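Local coordinates for protein cytochrome P450 (CYP102L1) (PDB 6N6Q) that binds haem as a phage-encoded cytochrome P450 and probably catalyses monooxygenation of an organic substrate, at residues V334-R340 / E390-M396; Q303-V308 / R329-L333; A378-W384 / L404-K410. One frame throughout, in Å; residues are numbered along the deposited sequence.

How the contacts relate
Contact 2 comes first along the chain, closing a loop of 20 residues by laying helix 298-311 against the start of helix 329-341. The same helix continues directly into contact 1, whose second segment returns after 49 residues that include strands 347-352 and 370-374 of the five-stranded sheet and helix 375-379. Contact 3, which closes a loop of 19 residues, opens inside that excursion and closes beyond it, so contacts 1 and 3 cross, whereas contact 2 precedes both in series. Contact 1 touches each of the others, with R340 bonded to H379 and D336 to Y409; contacts 2 and 3 do not meet.

Contact 1: V334-R340 / E390-M396; sequences VIDEALR and EFKPERM
V334 and P393 mark the closest backbone approach, their CA atoms 5.0 Å apart, where helix 334-340 is passed by an irregular chain that tightens into a 3-10 turn at 393-395. The hub is the carboxylate of E337. With CG anti to the backbone N (chi1 -178°) and a bend at chi2, it reaches out to the passing chain. R340 holds it with two nitrogens of its flank: NE bonds OE1, and NH2 bonds OE2 at 2.7 Å, both from above the carboxylate plane. R395 instead reaches OE2 on the syn side, through NE at 3.1 Å, its guanidinium plane 14° from that of the carboxylate, nearly parallel. A straight bond from the backbone N of K392 to OE2, 3.2 Å long, makes three donors on one oxygen. NE of R395 lies over a face of the R340 guanidinium, a closeness the shared carboxylate probably offsets. E337 and R340 of the K-helix ExxR motif and R395 of the PERF-type motif (PERM here) form the E-R-R triad of the P450 fold. Beside it, the F391 ring takes V334 CG1 at its edge, CZ to CG1 3.8 Å, and M396 SD lies 3.8 Å from R340 CD. F391 stacks on F293 of helix 265-296, V300 of helix 298-311 packs on V334 and P393, and I335 faces helix 422-439.

Contact 2: Q303-V308 / R329-L333; sequences QARAEV and RYLRL
E307 reaches from helix 303-308 to the first turn of helix 329-333 and takes two backbone N-H groups in a fork: OE2 accepts from Y330 N at 2.8 Å, OE1 from L331 N at 3.0 Å. Both donors come in on the syn side, a little out of the carboxylate plane, and the bond to Y330 is nearly straight. A chi1 of -168° and a chain extended beyond CG carry the carboxylate across to the other helix, and the paired bonds fix its rotation.

Next outward is the Y330 ring. CG of Q303 sits almost exactly over its centre, 3.7 Å from the ring centroid, in a CH-pi contact. Beyond CG the amide lies flat on the same face, its plane 10° from that of the ring, with CD shifted toward the rim. A304 comes to the ring's edge instead, its CB 3.8 Å from CD2 of Y330. Toward helix 422-439 the packing is between apolar groups: L331 extends CD1 toward A304 CB and CD2 toward V308 CG1, the latter pair 4.2 Å apart. The two axes pass within 9.0 Å at 141° between their directions, closer to antiparallel than to perpendicular; these are the J and K helices of the P450 fold. L331 also packs on V430 and A434 of helix 422-439.

A carboxylate on the N-H groups that begin a helix meets the positive end of its dipole, which would probably favour the charged form of E307, and R329, its NE 6.3 Å from E307 OE2, may add to this without a salt bridge.

Contact 3: A378-W384 / L404-K410; sequences AHTHRSW and LGPHIYK
W384 and its neighbours across the contact, L404, H407, I408 and Y409, are most easily read by going out along the indole. CB lies near the backbone O of H381, which also accepts the W384 backbone N-H. From there chi1 of -78° sets CG beside the backbone N, turning the ring inward between the two segments. NE1 bonds I408 O at 3.3 Å, the oxygen lying in the ring plane, and also makes a weak bond to A378 O. CZ2, next along the rim, meets I408 O, Y409 CB at the ring's edge, and H407 CD2, which stands over the face 3.5 Å away. CH2, at the tip, lies against H407 CD2 and Y409 CB. On the other flank CE3 meets L404 CD1 at 3.8 Å, and on the face opposite H407 lies H379 O, toward the rim.

H407 and W384 form an edge-to-face (T-shaped) pair, the edge of H407 toward the six-membered ring of W384, with planes at 74°. H407 is steadied by its own bond from ND1 to G405 O, 2.7 Å long, and L404 CD1 sits over the centre of its ring. W384, H407, H379 and Y409 thus make an aromatic cluster between the chain leaving helix 375-379 and segment 404-410, which, at the end of the P450 meander, runs into the haem-binding loop.

R340 of helix 329-341 makes a cation-pi pair with W384. H379 presents NE2 as acceptor to K410 N at 3.1 Å, and Y409 CD1 lies over the centre of the H379 imidazole. The Y409 hydroxyl bonds D336 O on helix 329-341.

Contact 1: V334-R340 / E390-M396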
loop_
_atom_site.group_PDB
_atom_site.type_symbol
_atom_site.label_atom_id
_atom_site.label_comp_id
_atom_site.label_asym_id
_atom_site.label_seq_id
_atom_site.Cartn_x
_atom_site.Cartn_y
_atom_site.Cartn_z
ATOM N N VAL A 334 -14.306 -8.777 -2.458
ATOM C CA VAL A 334 -14.189 -7.695 -3.432
ATOM C C VAL A 334 -12.799 -7.076 -3.368
ATOM O O VAL A 334 -12.158 -6.835 -4.398
ATOM C CB VAL A 334 -15.288 -6.642 -3.203
ATOM C CG1 VAL A 334 -15.107 -5.466 -4.151
ATOM C CG2 VAL A 334 -16.664 -7.261 -3.383
ATOM N N ILE A 335 -12.308 -6.815 -2.154
ATOM C CA ILE A 335 -10.984 -6.222 -1.999
ATOM C C ILE A 335 -9.906 -7.195 -2.454
ATOM O O ILE A 335 -8.898 -6.792 -3.046
ATOM C CB ILE A 335 -10.763 -5.779 -0.543
ATOM C CG1 ILE A 335 -11.915 -4.894 -0.075
ATOM C CG2 ILE A 335 -9.444 -5.038 -0.411
ATOM C CD1 ILE A 335 -11.756 -4.396 1.339
ATOM N N ASP A 336 -10.097 -8.488 -2.184
ATOM C CA ASP A 336 -9.121 -9.486 -2.607
ATOM C C ASP A 336 -9.006 -9.528 -4.125
ATOM O O ASP A 336 -7.901 -9.546 -4.677
ATOM C CB ASP A 336 -9.500 -10.859 -2.054
ATOM C CG ASP A 336 -9.301 -10.959 -0.557
ATOM O OD1 ASP A 336 -8.801 -9.984 0.043
ATOM O OD2 ASP A 336 -9.641 -12.012 0.022
ATOM N N GLU A 337 -10.147 -9.535 -4.820
ATOM C CA GLU A 337 -10.122 -9.547 -6.278
ATOM C C GLU A 337 -9.539 -8.256 -6.837
ATOM O O GLU A 337 -8.887 -8.277 -7.887
ATOM C CB GLU A 337 -11.531 -9.786 -6.825
ATOM C CG GLU A 337 -11.621 -9.873 -8.345
ATOM C CD GLU A 337 -11.023 -11.151 -8.915
ATOM O OE1 GLU A 337 -10.548 -12.003 -8.134
ATOM O OE2 GLU A 337 -11.032 -11.304 -10.155
ATOM N N ALA A 338 -9.759 -7.129 -6.156
ATOM C CA ALA A 338 -9.132 -5.881 -6.578
ATOM C C ALA A 338 -7.619 -5.946 -6.413
ATOM O O ALA A 338 -6.873 -5.504 -7.295
ATOM C CB ALA A 338 -9.710 -4.705 -5.790
ATOM N N LEU A 339 -7.149 -6.500 -5.293
ATOM C CA LEU A 339 -5.716 -6.645 -5.074
ATOM C C LEU A 339 -5.100 -7.710 -5.970
ATOM O O LEU A 339 -3.876 -7.733 -6.130
ATOM C CB LEU A 339 -5.437 -6.968 -3.606
ATOM C CG LEU A 339 -5.649 -5.802 -2.639
ATOM C CD1 LEU A 339 -5.385 -6.230 -1.205
ATOM C CD2 LEU A 339 -4.758 -4.630 -3.026
ATOM N N ARG A 340 -5.914 -8.592 -6.550
ATOM C CA ARG A 340 -5.394 -9.540 -7.527
ATOM C C ARG A 340 -5.285 -8.893 -8.902
ATOM O O ARG A 340 -4.200 -8.834 -9.490
ATOM C CB ARG A 340 -6.283 -10.785 -7.593
ATOM C CG ARG A 340 -5.727 -11.878 -8.494
ATOM C CD ARG A 340 -6.778 -12.916 -8.851
ATOM N NE ARG A 340 -7.844 -12.353 -9.672
ATOM C CZ ARG A 340 -7.772 -12.207 -10.991
ATOM N NH1 ARG A 340 -6.680 -12.581 -11.643
ATOM N NH2 ARG A 340 -8.789 -11.684 -11.659
ATOM N N GLU A 390 -11.054 -10.901 -15.787
ATOM C CA GLU A 390 -12.366 -10.449 -15.350
ATOM C C GLU A 390 -12.374 -10.212 -13.845
ATOM O O GLU A 390 -11.682 -10.896 -13.085
ATOM C CB GLU A 390 -13.445 -11.469 -15.717
ATOM C CG GLU A 390 -13.374 -11.971 -17.150
ATOM C CD GLU A 390 -14.547 -12.863 -17.515
ATOM O OE1 GLU A 390 -15.056 -12.741 -18.650
ATOM O OE2 GLU A 390 -14.965 -13.680 -16.666
ATOM N N PHE A 391 -13.168 -9.231 -13.420
ATOM C CA PHE A 391 -13.365 -8.945 -12.000
ATOM C C PHE A 391 -14.485 -9.848 -11.494
ATOM O O PHE A 391 -15.663 -9.610 -11.772
ATOM C CB PHE A 391 -13.687 -7.471 -11.781
ATOM C CG PHE A 391 -13.830 -7.089 -10.335
ATOM C CD1 PHE A 391 -12.714 -6.811 -9.564
ATOM C CD2 PHE A 391 -15.081 -7.004 -9.746
ATOM C CE1 PHE A 391 -12.840 -6.460 -8.231
ATOM C CE2 PHE A 391 -15.213 -6.652 -8.415
ATOM C CZ PHE A 391 -14.092 -6.380 -7.657
ATOM N N LYS A 392 -14.116 -10.896 -10.762
ATOM C CA LYS A 392 -15.077 -11.861 -10.227
ATOM C C LYS A 392 -14.712 -12.142 -8.775
ATOM O O LYS A 392 -13.812 -12.952 -8.501
ATOM C CB LYS A 392 -15.095 -13.147 -11.048
ATOM C CG LYS A 392 -15.291 -12.933 -12.541
ATOM C CD LYS A 392 -15.252 -14.245 -13.315
ATOM C CE LYS A 392 -16.504 -15.072 -13.075
ATOM N NZ LYS A 392 -16.578 -16.232 -14.007
ATOM N N PRO A 393 -15.381 -11.491 -7.819
ATOM C CA PRO A 393 -15.015 -11.682 -6.405
ATOM C C PRO A 393 -15.156 -13.114 -5.921
ATOM O O PRO A 393 -14.359 -13.549 -5.081
ATOM C CB PRO A 393 -15.979 -10.744 -5.664
ATOM C CG PRO A 393 -16.370 -9.720 -6.682
ATOM C CD PRO A 393 -16.408 -10.450 -7.992
ATOM N N GLU A 394 -16.142 -13.862 -6.428
ATOM C CA GLU A 394 -16.340 -15.235 -5.979
ATOM C C GLU A 394 -15.141 -16.123 -6.287
ATOM O O GLU A 394 -15.010 -17.201 -5.694
ATOM C CB GLU A 394 -17.604 -15.824 -6.612
ATOM C CG GLU A 394 -18.911 -15.279 -6.047
ATOM C CD GLU A 394 -19.420 -14.054 -6.790
ATOM O OE1 GLU A 394 -18.611 -13.382 -7.472
ATOM O OE2 GLU A 394 -20.634 -13.768 -6.696
ATOM N N ARG A 395 -14.267 -15.691 -7.197
ATOM C CA ARG A 395 -13.060 -16.451 -7.506
ATOM C C ARG A 395 -12.152 -16.595 -6.291
ATOM O O ARG A 395 -11.509 -17.637 -6.119
ATOM C CB ARG A 395 -12.306 -15.767 -8.647
ATOM C CG ARG A 395 -10.952 -16.366 -8.972
ATOM C CD ARG A 395 -10.026 -15.315 -9.564
ATOM N NE ARG A 395 -10.726 -14.409 -10.472
ATOM C CZ ARG A 395 -11.015 -14.692 -11.738
ATOM N NH1 ARG A 395 -10.672 -15.867 -12.253
ATOM N NH2 ARG A 395 -11.650 -13.804 -12.490
ATOM N N MET A 396 -12.094 -15.573 -5.438
ATOM C CA MET A 396 -11.133 -15.535 -4.343
ATOM C C MET A 396 -11.584 -16.313 -3.113
ATOM O O MET A 396 -10.983 -16.150 -2.046
ATOM C CB MET A 396 -10.834 -14.083 -3.961
ATOM C CG MET A 396 -10.265 -13.256 -5.101
ATOM S SD MET A 396 -8.801 -14.013 -5.836
ATOM C CE MET A 396 -7.661 -13.963 -4.454
#

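Contact 2: Q303-V308 / R329-L333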
loop_
_atom_site.group_PDB
_atom_site.type_symbol
_atom_site.label_atom_id
_atom_site.label_comp_id
_atom_site.label_asym_id
_atom_site.label_seq_id
_atom_site.Cartn_x
_atom_site.Cartn_y
_atom_site.Cartn_z
ATOM N N GLN A 303 -24.628 -7.344 -4.517
ATOM C CA GLN A 303 -24.360 -8.348 -3.494
ATOM C C GLN A 303 -23.600 -7.751 -2.315
ATOM O O GLN A 303 -23.829 -8.136 -1.162
ATOM C CB GLN A 303 -23.590 -9.522 -4.101
ATOM C CG GLN A 303 -23.405 -10.692 -3.152
ATOM C CD GLN A 303 -22.922 -11.950 -3.849
ATOM O OE1 GLN A 303 -22.844 -12.003 -5.078
ATOM N NE2 GLN A 303 -22.595 -12.973 -3.065
ATOM N N ALA A 304 -22.699 -6.804 -2.579
ATOM C CA ALA A 304 -21.975 -6.155 -1.490
ATOM C C ALA A 304 -22.876 -5.193 -0.726
ATOM O O ALA A 304 -22.842 -5.150 0.510
ATOM C CB ALA A 304 -20.745 -5.429 -2.034
ATOM N N ARG A 305 -23.693 -4.417 -1.444
ATOM C CA ARG A 305 -24.612 -3.503 -0.775
ATOM C C ARG A 305 -25.646 -4.257 0.050
ATOM O O ARG A 305 -26.136 -3.734 1.057
ATOM C CB ARG A 305 -25.301 -2.600 -1.798
ATOM C CG ARG A 305 -25.751 -1.260 -1.245
ATOM C CD ARG A 305 -26.337 -0.372 -2.334
ATOM N NE ARG A 305 -25.407 -0.158 -3.440
ATOM C CZ ARG A 305 -24.470 0.786 -3.460
ATOM N NH1 ARG A 305 -24.330 1.606 -2.428
ATOM N NH2 ARG A 305 -23.669 0.908 -4.511
ATOM N N ALA A 306 -25.984 -5.485 -0.351
ATOM C CA ALA A 306 -26.912 -6.286 0.440
ATOM C C ALA A 306 -26.252 -6.826 1.702
ATOM O O ALA A 306 -26.921 -6.985 2.730
ATOM C CB ALA A 306 -27.467 -7.436 -0.400
ATOM N N GLU A 307 -24.948 -7.110 1.646
ATOM C CA GLU A 307 -24.254 -7.621 2.822
ATOM C C GLU A 307 -24.084 -6.536 3.878
ATOM O O GLU A 307 -24.174 -6.812 5.081
ATOM C CB GLU A 307 -22.898 -8.197 2.423
ATOM C CG GLU A 307 -22.223 -9.012 3.513
ATOM C CD GLU A 307 -20.828 -9.464 3.124
ATOM O OE1 GLU A 307 -20.017 -8.607 2.712
ATOM O OE2 GLU A 307 -20.546 -10.679 3.220
ATOM N N VAL A 308 -23.838 -5.295 3.453
ATOM C CA VAL A 308 -23.693 -4.203 4.407
ATOM C C VAL A 308 -25.042 -3.668 4.871
ATOM O O VAL A 308 -25.121 -3.061 5.947
ATOM C CB VAL A 308 -22.841 -3.066 3.819
ATOM C CG1 VAL A 308 -21.477 -3.595 3.391
ATOM C CG2 VAL A 308 -23.552 -2.407 2.647
ATOM N N ARG A 329 -18.033 -11.130 4.543
ATOM C CA ARG A 329 -17.278 -12.056 3.702
ATOM C C ARG A 329 -17.169 -11.552 2.268
ATOM O O ARG A 329 -16.076 -11.533 1.689
ATOM C CB ARG A 329 -17.926 -13.440 3.727
ATOM C CG ARG A 329 -17.546 -14.302 2.530
ATOM C CD ARG A 329 -18.416 -15.542 2.417
ATOM N NE ARG A 329 -18.344 -16.134 1.083
ATOM C CZ ARG A 329 -17.440 -17.034 0.709
ATOM N NH1 ARG A 329 -16.520 -17.451 1.570
ATOM N NH2 ARG A 329 -17.454 -17.516 -0.527
ATOM N N TYR A 330 -18.295 -11.149 1.672
ATOM C CA TYR A 330 -18.277 -10.794 0.256
ATOM C C TYR A 330 -17.488 -9.515 0.010
ATOM O O TYR A 330 -16.776 -9.408 -0.995
ATOM C CB TYR A 330 -19.700 -10.654 -0.278
ATOM C CG TYR A 330 -19.742 -10.445 -1.774
ATOM C CD1 TYR A 330 -19.547 -11.508 -2.646
ATOM C CD2 TYR A 330 -19.968 -9.186 -2.315
ATOM C CE1 TYR A 330 -19.578 -11.325 -4.015
ATOM C CE2 TYR A 330 -20.000 -8.994 -3.684
ATOM C CZ TYR A 330 -19.805 -10.067 -4.529
ATOM O OH TYR A 330 -19.838 -9.883 -5.892
ATOM N N LEU A 331 -17.599 -8.534 0.909
ATOM C CA LEU A 331 -16.815 -7.313 0.754
ATOM C C LEU A 331 -15.323 -7.598 0.856
ATOM O O LEU A 331 -14.518 -6.942 0.186
ATOM C CB LEU A 331 -17.239 -6.276 1.793
ATOM C CG LEU A 331 -16.741 -4.851 1.547
ATOM C CD1 LEU A 331 -17.070 -4.410 0.129
ATOM C CD2 LEU A 331 -17.342 -3.889 2.559
ATOM N N ARG A 332 -14.937 -8.575 1.680
ATOM C CA ARG A 332 -13.543 -9.001 1.717
ATOM C C ARG A 332 -13.132 -9.641 0.395
ATOM O O ARG A 332 -11.995 -9.467 -0.062
ATOM C CB ARG A 332 -13.326 -9.968 2.880
ATOM C CG ARG A 332 -11.954 -10.624 2.916
ATOM C CD ARG A 332 -10.832 -9.597 3.015
ATOM N NE ARG A 332 -9.546 -10.241 3.263
ATOM C CZ ARG A 332 -9.033 -10.434 4.473
ATOM N NH1 ARG A 332 -9.693 -10.023 5.548
ATOM N NH2 ARG A 332 -7.860 -11.036 4.611
ATOM N N LEU A 333 -14.047 -10.378 -0.239
ATOM C CA LEU A 333 -13.742 -10.971 -1.537
ATOM C C LEU A 333 -13.632 -9.914 -2.626
ATOM O O LEU A 333 -12.938 -10.128 -3.626
ATOM C CB LEU A 333 -14.804 -12.008 -1.909
ATOM C CG LEU A 333 -14.855 -13.270 -1.048
ATOM C CD1 LEU A 333 -15.856 -14.264 -1.618
ATOM C CD2 LEU A 333 -13.476 -13.898 -0.932
#

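Contact 3: A378-W384 / L404-K410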
loop_
_atom_site.group_PDB
_atom_site.type_symbol
_atom_site.label_atom_id
_atom_site.label_comp_id
_atom_site.label_asym_id
_atom_site.label_seq_id
_atom_site.Cartn_x
_atom_site.Cartn_y
_atom_site.Cartn_z
ATOM N N ALA A 378 1.759 -12.274 -12.276
ATOM C CA ALA A 378 1.446 -13.542 -11.624
ATOM C C ALA A 378 -0.015 -13.604 -11.194
ATOM O O ALA A 378 -0.641 -14.669 -11.251
ATOM C CB ALA A 378 2.369 -13.755 -10.424
ATOM N N HIS A 379 -0.577 -12.475 -10.757
ATOM C CA HIS A 379 -1.970 -12.471 -10.322
ATOM C C HIS A 379 -2.929 -12.590 -11.496
ATOM O O HIS A 379 -4.034 -13.122 -11.341
ATOM C CB HIS A 379 -2.267 -11.204 -9.524
ATOM C CG HIS A 379 -1.638 -11.182 -8.166
ATOM N ND1 HIS A 379 -1.815 -10.141 -7.282
ATOM C CD2 HIS A 379 -0.836 -12.076 -7.540
ATOM C CE1 HIS A 379 -1.149 -10.393 -6.169
ATOM N NE2 HIS A 379 -0.546 -11.562 -6.300
ATOM N N THR A 380 -2.536 -12.101 -12.671
ATOM C CA THR A 380 -3.335 -12.225 -13.881
ATOM C C THR A 380 -2.843 -13.350 -14.782
ATOM O O THR A 380 -3.261 -13.432 -15.943
ATOM C CB THR A 380 -3.340 -10.901 -14.649
ATOM O OG1 THR A 380 -2.017 -10.608 -15.112
ATOM C CG2 THR A 380 -3.813 -9.770 -13.748
ATOM N N HIS A 381 -1.973 -14.217 -14.272
ATOM C CA HIS A 381 -1.398 -15.290 -15.066
ATOM C C HIS A 381 -2.477 -16.283 -15.498
ATOM O O HIS A 381 -3.559 -16.365 -14.910
ATOM C CB HIS A 381 -0.301 -16.004 -14.270
ATOM C CG HIS A 381 0.440 -17.045 -15.053
ATOM N ND1 HIS A 381 0.178 -18.392 -14.933
ATOM C CD2 HIS A 381 1.433 -16.933 -15.966
ATOM C CE1 HIS A 381 0.979 -19.067 -15.739
ATOM N NE2 HIS A 381 1.750 -18.206 -16.377
ATOM N N ARG A 382 -2.160 -17.045 -16.549
ATOM C CA ARG A 382 -3.105 -18.004 -17.111
ATOM C C ARG A 382 -3.503 -19.085 -16.112
ATOM O O ARG A 382 -4.565 -19.696 -16.270
ATOM C CB ARG A 382 -2.503 -18.638 -18.368
ATOM C CG ARG A 382 -3.489 -19.410 -19.230
ATOM C CD ARG A 382 -2.888 -19.743 -20.590
ATOM N NE ARG A 382 -1.688 -20.571 -20.481
ATOM C CZ ARG A 382 -1.680 -21.895 -20.597
ATOM N NH1 ARG A 382 -2.811 -22.549 -20.830
ATOM N NH2 ARG A 382 -0.542 -22.566 -20.484
ATOM N N SER A 383 -2.688 -19.324 -15.082
ATOM C CA SER A 383 -3.012 -20.327 -14.074
ATOM C C SER A 383 -4.226 -19.953 -13.231
ATOM O O SER A 383 -4.754 -20.817 -12.523
ATOM C CB SER A 383 -1.804 -20.564 -13.167
ATOM O OG SER A 383 -1.318 -19.346 -12.629
ATOM N N TRP A 384 -4.677 -18.701 -13.282
ATOM C CA TRP A 384 -5.905 -18.294 -12.610
ATOM C C TRP A 384 -7.156 -18.628 -13.415
ATOM O O TRP A 384 -8.246 -18.159 -13.066
ATOM C CB TRP A 384 -5.871 -16.793 -12.305
ATOM C CG TRP A 384 -5.025 -16.439 -11.122
ATOM C CD1 TRP A 384 -3.688 -16.157 -11.122
ATOM C CD2 TRP A 384 -5.457 -16.330 -9.762
ATOM N NE1 TRP A 384 -3.264 -15.880 -9.846
ATOM C CE2 TRP A 384 -4.331 -15.979 -8.991
ATOM C CE3 TRP A 384 -6.688 -16.497 -9.118
ATOM C CZ2 TRP A 384 -4.399 -15.789 -7.613
ATOM C CZ3 TRP A 384 -6.754 -16.310 -7.750
ATOM C CH2 TRP A 384 -5.616 -15.959 -7.012
ATOM N N LEU A 404 -7.420 -24.662 -8.384
ATOM C CA LEU A 404 -6.522 -24.050 -9.359
ATOM C C LEU A 404 -5.192 -24.782 -9.489
ATOM O O LEU A 404 -4.760 -25.087 -10.604
ATOM C CB LEU A 404 -6.268 -22.584 -8.989
ATOM C CG LEU A 404 -7.447 -21.619 -9.122
ATOM C CD1 LEU A 404 -7.051 -20.230 -8.645
ATOM C CD2 LEU A 404 -7.940 -21.576 -10.559
ATOM N N GLY A 405 -4.528 -25.062 -8.372
ATOM C CA GLY A 405 -3.201 -25.623 -8.407
ATOM C C GLY A 405 -2.140 -24.550 -8.253
ATOM O O GLY A 405 -2.283 -23.614 -7.459
ATOM N N PRO A 406 -1.048 -24.667 -9.016
ATOM C CA PRO A 406 0.044 -23.690 -8.899
ATOM C C PRO A 406 -0.367 -22.288 -9.325
ATOM O O PRO A 406 -0.555 -22.020 -10.516
ATOM C CB PRO A 406 1.127 -24.259 -9.827
ATOM C CG PRO A 406 0.777 -25.705 -9.994
ATOM C CD PRO A 406 -0.717 -25.757 -9.947
ATOM N N HIS A 407 -0.504 -21.387 -8.355
ATOM C CA HIS A 407 -0.846 -20.000 -8.634
ATOM C C HIS A 407 -0.311 -19.131 -7.506
ATOM O O HIS A 407 -0.180 -19.581 -6.366
ATOM C CB HIS A 407 -2.359 -19.809 -8.786
ATOM C CG HIS A 407 -3.122 -19.991 -7.512
ATOM N ND1 HIS A 407 -3.449 -21.233 -7.011
ATOM C CD2 HIS A 407 -3.621 -19.088 -6.635
ATOM C CE1 HIS A 407 -4.117 -21.087 -5.880
ATOM N NE2 HIS A 407 -4.234 -19.795 -5.630
ATOM N N ILE A 408 -0.003 -17.880 -7.837
ATOM C CA ILE A 408 0.594 -16.936 -6.899
ATOM C C ILE A 408 -0.436 -15.872 -6.548
ATOM O O ILE A 408 -1.101 -15.323 -7.434
ATOM C CB ILE A 408 1.868 -16.296 -7.478
ATOM C CG1 ILE A 408 2.948 -17.358 -7.689
ATOM C CG2 ILE A 408 2.375 -15.186 -6.565
ATOM C CD1 ILE A 408 3.358 -18.072 -6.420
ATOM N N TYR A 409 -0.570 -15.589 -5.250
ATOM C CA TYR A 409 -1.391 -14.472 -4.778
ATOM C C TYR A 409 -0.748 -13.955 -3.489
ATOM O O TYR A 409 -1.095 -14.392 -2.390
ATOM C CB TYR A 409 -2.839 -14.882 -4.558
ATOM C CG TYR A 409 -3.704 -13.745 -4.067
ATOM C CD1 TYR A 409 -4.064 -12.709 -4.918
ATOM C CD2 TYR A 409 -4.150 -13.703 -2.754
ATOM C CE1 TYR A 409 -4.848 -11.663 -4.474
ATOM C CE2 TYR A 409 -4.937 -12.661 -2.300
ATOM C CZ TYR A 409 -5.282 -11.644 -3.164
ATOM O OH TYR A 409 -6.065 -10.601 -2.722
ATOM N N LYS A 410 0.190 -13.023 -3.640
ATOM C CA LYS A 410 0.928 -12.450 -2.514
ATOM C C LYS A 410 0.926 -10.928 -2.611
ATOM O O LYS A 410 1.981 -10.306 -2.781
ATOM C CB LYS A 410 2.358 -12.988 -2.476
ATOM C CG LYS A 410 2.458 -14.491 -2.300
ATOM C CD LYS A 410 1.933 -14.923 -0.940
ATOM C CE LYS A 410 2.142 -16.412 -0.725
ATOM N NZ LYS A 410 1.851 -16.819 0.674
#